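Local structure of alginate lyase (Aplysia kurodai, 5GMT) at residues Val28-Leu32 / Asp44-Thr49; Lys183-Met187 / Ile212-Ala216. The protein is a family 14 polysaccharide lyase that probably cleaves alginate by beta-elimination, with a preference for polymannuronate. All blocks are in the same frame, centred on the assembly; numbering follows the deposited sequence. Where two conformers were deposited one is given.

Interaction 1. Residues Val28-Leu32 / Asp44-Thr49; sequences VSTIL and DDSIST
Apolar packing carries most of this contact, and Ile47 is its hub, meeting three side chains of the single helical turn 28-31 and the residue that follows it. Its CD1 sits 3.9 Å from Val28 CG1, the two side chains crossing at about a right angle, and on the same methyl Leu32 CD1 closes tip to tip at 4.2 Å. With chi1 at -66°, Ile47 turns CD1 to Val28 and Leu32 while CG2, anti to the backbone N, lies between Val28 CG1 and Ile31 CG2. The side chains of Ile31 and Ile47 slide past each other in opposite directions, CG2 of Ile31 lying 4.2 Å from CG2 of Ile47. Farther along the strand, Thr49 CG2 rests against both branches of Ile31, 3.8 Å from Ile31 CD1; the hydroxyl of Thr49 is taken by Arg57 instead.

The polar link is indirect and lies at the margin. One water accepts from Val28 N at 3.0 Å and donates to Asp44 OD2 at 3.1 Å. This bridge belongs to one of two deposited Asp44 conformers, so it holds for that position of the carboxylate and is doubtful for the other.

Backbone bonds shape each segment from within. Leu32 N to Val28 O, 2.9 Å, closes the helical turn that brings Val28, Ile31 and Leu32 to bear on Ile47, and Ile47 N to Asp44 O, 3.0 Å, ties the 3-10 segment 44-46 to the start of the strand.

In the fold, strand 47-50 pairs with strand 58-63, whose Leu59 touches both Ile31 and Ile47. Strand 76-81 of the other sheet offers Phe79 to Leu32 and Ala77 to Ile47, so the helical turn and strand 47-50 pack where side chains from both sheets converge.

Interaction 2. Residues Lys183-Met187 / Ile212-Ala216; sequences KFRFM and ICVQA
A chi1 of 47° places the Phe184 ring between its own backbone N and carbonyl carbon, and from there it reaches Ile212 and Val214; Val214, with chi1 at 174°, spreads its two methyls so that CG2 serves Phe184 and CG1 serves Phe186. Ile212 CG2 lies over one face of the Phe184 ring in a CH-pi contact, 4.1 Å from the centroid and 23° off the normal, displaced toward the rim near CZ. Val214 CG2 approaches the same ring obliquely, 3.6 Å from Phe184 CD2, while Val214 CG1 comes to 3.9 Å from Phe186 CE1.

This is packing between the layers of the concanavalin-like beta-sandwich: strand 208-216 belongs to one sheet, whereas the backbone of 183-187 bonds to Gly147 and Gly149, just before and at the start of strand 149-154 in the other. An alanine in place of Phe184 is likely to open a gap over Val214 and rob Ile212 CG2 of its aromatic partner. Phe186 also meets the ring of Phe101 and touches Trp143 of strand 136-143. At the far end Met187 SD touches Ala216 CB at 4.0 Å.

How the interactions relate
Interaction 1 is complete in the chain before interaction 2 begins, and their centres stand 26 Å apart, with nearest atoms about 18 Å apart, so neither touches the other. They nevertheless reach the same antiparallel sheet. Strand 47-50 connects through 58-63, 261-272, 92-102 and 191-199 to strand 208-216, each paired with the next, which puts four strands between the two contacts. Both also meet strands of the second sheet: 76-81 near interaction 1, and 136-143 near interaction 2. The pair therefore samples two separate places where the sandwich layers are joined, one partly buried and made by the short helix, the other buried and made by a loop lying against strand 208-216.

Interaction 1. Residues Val28-Leu32 / Asp44-Thr49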
loop_
_atom_site.group_PDB
_atom_site.type_symbol
_atom_site.label_atom_id
_atom_site.label_comp_id
_atom_site.label_asym_id
_atom_site.label_seq_id
_atom_site.Cartn_x
_atom_site.Cartn_y
_atom_site.Cartn_z
ATOM N N VAL A 28 17.808 11.479 -4.745
ATOM C CA VAL A 28 16.612 10.673 -4.541
ATOM C C VAL A 28 16.270 9.954 -5.829
ATOM O O VAL A 28 15.848 8.800 -5.802
ATOM C CB VAL A 28 15.412 11.528 -4.057
ATOM C CG1 VAL A 28 14.103 10.719 -4.121
ATOM C CG2 VAL A 28 15.671 12.018 -2.634
ATOM N N SER A 29 16.515 10.605 -6.963
ATOM C CA SER A 29 16.266 9.938 -8.241
ATOM C C SER A 29 17.090 8.656 -8.388
ATOM O O SER A 29 16.631 7.695 -9.000
ATOM C CB SER A 29 16.546 10.866 -9.416
ATOM O OG SER A 29 16.218 10.199 -10.629
ATOM N N THR A 30 18.287 8.628 -7.805
ATOM C CA THR A 30 19.105 7.432 -7.850
ATOM C C THR A 30 18.643 6.413 -6.804
ATOM O O THR A 30 18.617 5.211 -7.067
ATOM C CB THR A 30 20.593 7.775 -7.655
ATOM O OG1 THR A 30 21.002 8.669 -8.702
ATOM C CG2 THR A 30 21.440 6.512 -7.724
ATOM N N ILE A 31 18.264 6.895 -5.622
ATOM C CA ILE A 31 17.717 6.008 -4.591
ATOM C C ILE A 31 16.549 5.197 -5.151
ATOM O O ILE A 31 16.450 3.988 -4.929
ATOM C CB ILE A 31 17.255 6.800 -3.350
ATOM C CG1 ILE A 31 18.470 7.455 -2.671
ATOM C CG2 ILE A 31 16.495 5.902 -2.367
ATOM C CD1 ILE A 31 18.118 8.409 -1.554
ATOM N N LEU A 32 15.691 5.865 -5.910
ATOM C CA LEU A 32 14.464 5.242 -6.404
ATOM C C LEU A 32 14.633 4.612 -7.784
ATOM O O LEU A 32 13.647 4.195 -8.393
ATOM C CB LEU A 32 13.335 6.275 -6.464
ATOM C CG LEU A 32 12.987 6.985 -5.168
ATOM C CD1 LEU A 32 11.830 7.953 -5.416
ATOM C CD2 LEU A 32 12.636 5.947 -4.108
ATOM N N ASP A 44 10.528 14.093 -1.518
ATOM C CA ASP A 44 12.000 14.052 -1.559
ATOM C C ASP A 44 12.629 14.299 -0.196
ATOM O O ASP A 44 13.561 13.606 0.216
ATOM C CB ASP A 44 12.533 15.101 -2.550
ATOM C CG ASP A 44 14.061 15.123 -2.636
ATOM O OD1 ASP A 44 14.730 15.537 -1.658
ATOM O OD2 ASP A 44 14.597 14.745 -3.700
ATOM N N ASP A 45 12.126 15.324 0.495
ATOM C CA ASP A 45 12.722 15.735 1.773
ATOM C C ASP A 45 12.601 14.676 2.886
ATOM O O ASP A 45 13.318 14.749 3.888
ATOM C CB ASP A 45 12.121 17.084 2.229
ATOM C CG ASP A 45 10.631 16.997 2.598
ATOM O OD1 ASP A 45 10.080 18.009 3.091
ATOM O OD2 ASP A 45 10.011 15.933 2.418
ATOM N N SER A 46 11.719 13.691 2.707
ATOM C CA SER A 46 11.569 12.594 3.666
ATOM C C SER A 46 12.338 11.334 3.282
ATOM O O SER A 46 12.400 10.378 4.058
ATOM C CB SER A 46 10.088 12.234 3.830
ATOM O OG SER A 46 9.460 13.102 4.749
ATOM N N ILE A 47 12.929 11.325 2.091
ATOM C CA ILE A 47 13.529 10.099 1.571
ATOM C C ILE A 47 15.033 10.038 1.808
ATOM O O ILE A 47 15.767 10.985 1.499
ATOM C CB ILE A 47 13.239 9.941 0.060
ATOM C CG1 ILE A 47 11.732 9.730 -0.139
ATOM C CG2 ILE A 47 14.049 8.770 -0.537
ATOM C CD1 ILE A 47 11.298 9.609 -1.596
ATOM N N SER A 48 15.477 8.920 2.369
ATOM C CA SER A 48 16.899 8.660 2.529
ATOM C C SER A 48 17.125 7.152 2.541
ATOM O O SER A 48 16.233 6.375 2.181
ATOM C CB SER A 48 17.427 9.305 3.811
ATOM O OG SER A 48 18.848 9.276 3.829
ATOM N N THR A 49 18.318 6.733 2.952
ATOM C CA THR A 49 18.651 5.312 2.990
ATOM C C THR A 49 19.379 5.000 4.287
ATOM O O THR A 49 20.014 5.883 4.862
ATOM C CB THR A 49 19.543 4.899 1.809
ATOM O OG1 THR A 49 20.839 5.490 1.972
ATOM C CG2 THR A 49 18.945 5.344 0.476
HETATM O O HOH W 1 17.561 14.424 -4.454
#

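Interaction 2. Residues Lys183-Met187 / Ile212-Ala216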
loop_
_atom_site.group_PDB
_atom_site.type_symbol
_atom_site.label_atom_id
_atom_site.label_comp_id
_atom_site.label_asym_id
_atom_site.label_seq_id
_atom_site.Cartn_x
_atom_site.Cartn_y
_atom_site.Cartn_z
ATOM N N LYS A 183 -7.387 -6.984 12.187
ATOM C CA LYS A 183 -7.152 -8.411 11.971
ATOM C C LYS A 183 -5.665 -8.726 11.911
ATOM O O LYS A 183 -5.259 -9.873 12.080
ATOM C CB LYS A 183 -7.855 -8.884 10.704
ATOM C CG LYS A 183 -9.371 -8.814 10.840
ATOM C CD LYS A 183 -10.066 -9.837 9.970
ATOM C CE LYS A 183 -11.580 -9.766 10.145
ATOM N NZ LYS A 183 -12.007 -10.017 11.554
ATOM N N PHE A 184 -4.861 -7.705 11.655
ATOM C CA PHE A 184 -3.416 -7.806 11.827
ATOM C C PHE A 184 -2.966 -6.510 12.473
ATOM O O PHE A 184 -3.706 -5.538 12.481
ATOM C CB PHE A 184 -2.688 -8.065 10.497
ATOM C CG PHE A 184 -3.126 -7.165 9.366
ATOM C CD1 PHE A 184 -4.222 -7.499 8.584
ATOM C CD2 PHE A 184 -2.438 -5.996 9.081
ATOM C CE1 PHE A 184 -4.631 -6.680 7.543
ATOM C CE2 PHE A 184 -2.834 -5.171 8.031
ATOM C CZ PHE A 184 -3.935 -5.510 7.268
ATOM N N ARG A 185 -1.768 -6.499 13.041
ATOM C CA ARG A 185 -1.323 -5.336 13.790
ATOM C C ARG A 185 0.170 -5.149 13.603
ATOM O O ARG A 185 0.914 -6.117 13.463
ATOM C CB ARG A 185 -1.665 -5.473 15.286
ATOM C CG ARG A 185 -1.228 -4.270 16.147
ATOM C CD ARG A 185 -1.668 -4.369 17.616
ATOM N NE ARG A 185 -3.017 -3.842 17.830
ATOM C CZ ARG A 185 -3.533 -3.527 19.018
ATOM N NH1 ARG A 185 -2.817 -3.673 20.127
ATOM N NH2 ARG A 185 -4.771 -3.061 19.098
ATOM N N PHE A 186 0.585 -3.891 13.585
ATOM C CA PHE A 186 1.983 -3.531 13.453
ATOM C C PHE A 186 2.571 -3.218 14.818
ATOM O O PHE A 186 1.900 -2.625 15.665
ATOM C CB PHE A 186 2.126 -2.342 12.510
ATOM C CG PHE A 186 1.534 -2.590 11.159
ATOM C CD1 PHE A 186 2.118 -3.507 10.294
ATOM C CD2 PHE A 186 0.401 -1.914 10.752
ATOM C CE1 PHE A 186 1.573 -3.746 9.034
ATOM C CE2 PHE A 186 -0.146 -2.150 9.499
ATOM C CZ PHE A 186 0.435 -3.066 8.644
ATOM N N MET A 187 3.824 -3.619 15.018
ATOM C CA MET A 187 4.498 -3.433 16.300
ATOM C C MET A 187 5.661 -2.467 16.187
ATOM O O MET A 187 6.460 -2.556 15.257
ATOM C CB MET A 187 4.999 -4.776 16.835
ATOM C CG MET A 187 3.912 -5.823 16.955
ATOM S SD MET A 187 4.522 -7.338 17.718
ATOM C CE MET A 187 4.821 -6.777 19.390
ATOM N N ILE A 212 -4.072 -10.377 2.828
ATOM C CA ILE A 212 -2.922 -9.714 3.403
ATOM C C ILE A 212 -2.385 -10.546 4.556
ATOM O O ILE A 212 -3.149 -10.956 5.429
ATOM C CB ILE A 212 -3.291 -8.306 3.903
ATOM C CG1 ILE A 212 -3.655 -7.399 2.713
ATOM C CG2 ILE A 212 -2.156 -7.719 4.744
ATOM C CD1 ILE A 212 -4.191 -6.050 3.149
ATOM N N CYS A 213 -1.083 -10.809 4.551
ATOM C CA CYS A 213 -0.456 -11.482 5.679
ATOM C C CYS A 213 0.622 -10.566 6.217
ATOM O O CYS A 213 1.365 -9.961 5.450
ATOM C CB CYS A 213 0.135 -12.831 5.271
ATOM S SG CYS A 213 -1.094 -14.045 4.771
ATOM N N VAL A 214 0.700 -10.455 7.537
ATOM C CA VAL A 214 1.733 -9.640 8.162
ATOM C C VAL A 214 2.406 -10.473 9.236
ATOM O O VAL A 214 1.731 -11.159 10.002
ATOM C CB VAL A 214 1.141 -8.345 8.785
ATOM C CG1 VAL A 214 2.195 -7.575 9.570
ATOM C CG2 VAL A 214 0.499 -7.459 7.708
ATOM N N GLN A 215 3.732 -10.437 9.283
ATOM C CA GLN A 215 4.451 -11.139 10.338
ATOM C C GLN A 215 5.534 -10.252 10.916
ATOM O O GLN A 215 6.500 -9.906 10.237
ATOM C CB GLN A 215 5.065 -12.442 9.822
ATOM C CG GLN A 215 5.754 -13.234 10.915
ATOM C CD GLN A 215 6.066 -14.651 10.507
ATOM O OE1 GLN A 215 6.339 -14.929 9.342
ATOM N NE2 GLN A 215 6.010 -15.568 11.471
ATOM N N ALA A 216 5.341 -9.865 12.167
ATOM C CA ALA A 216 6.365 -9.161 12.916
ATOM C C ALA A 216 7.429 -10.170 13.331
ATOM O O ALA A 216 7.109 -11.327 13.613
ATOM C CB ALA A 216 5.771 -8.478 14.108
#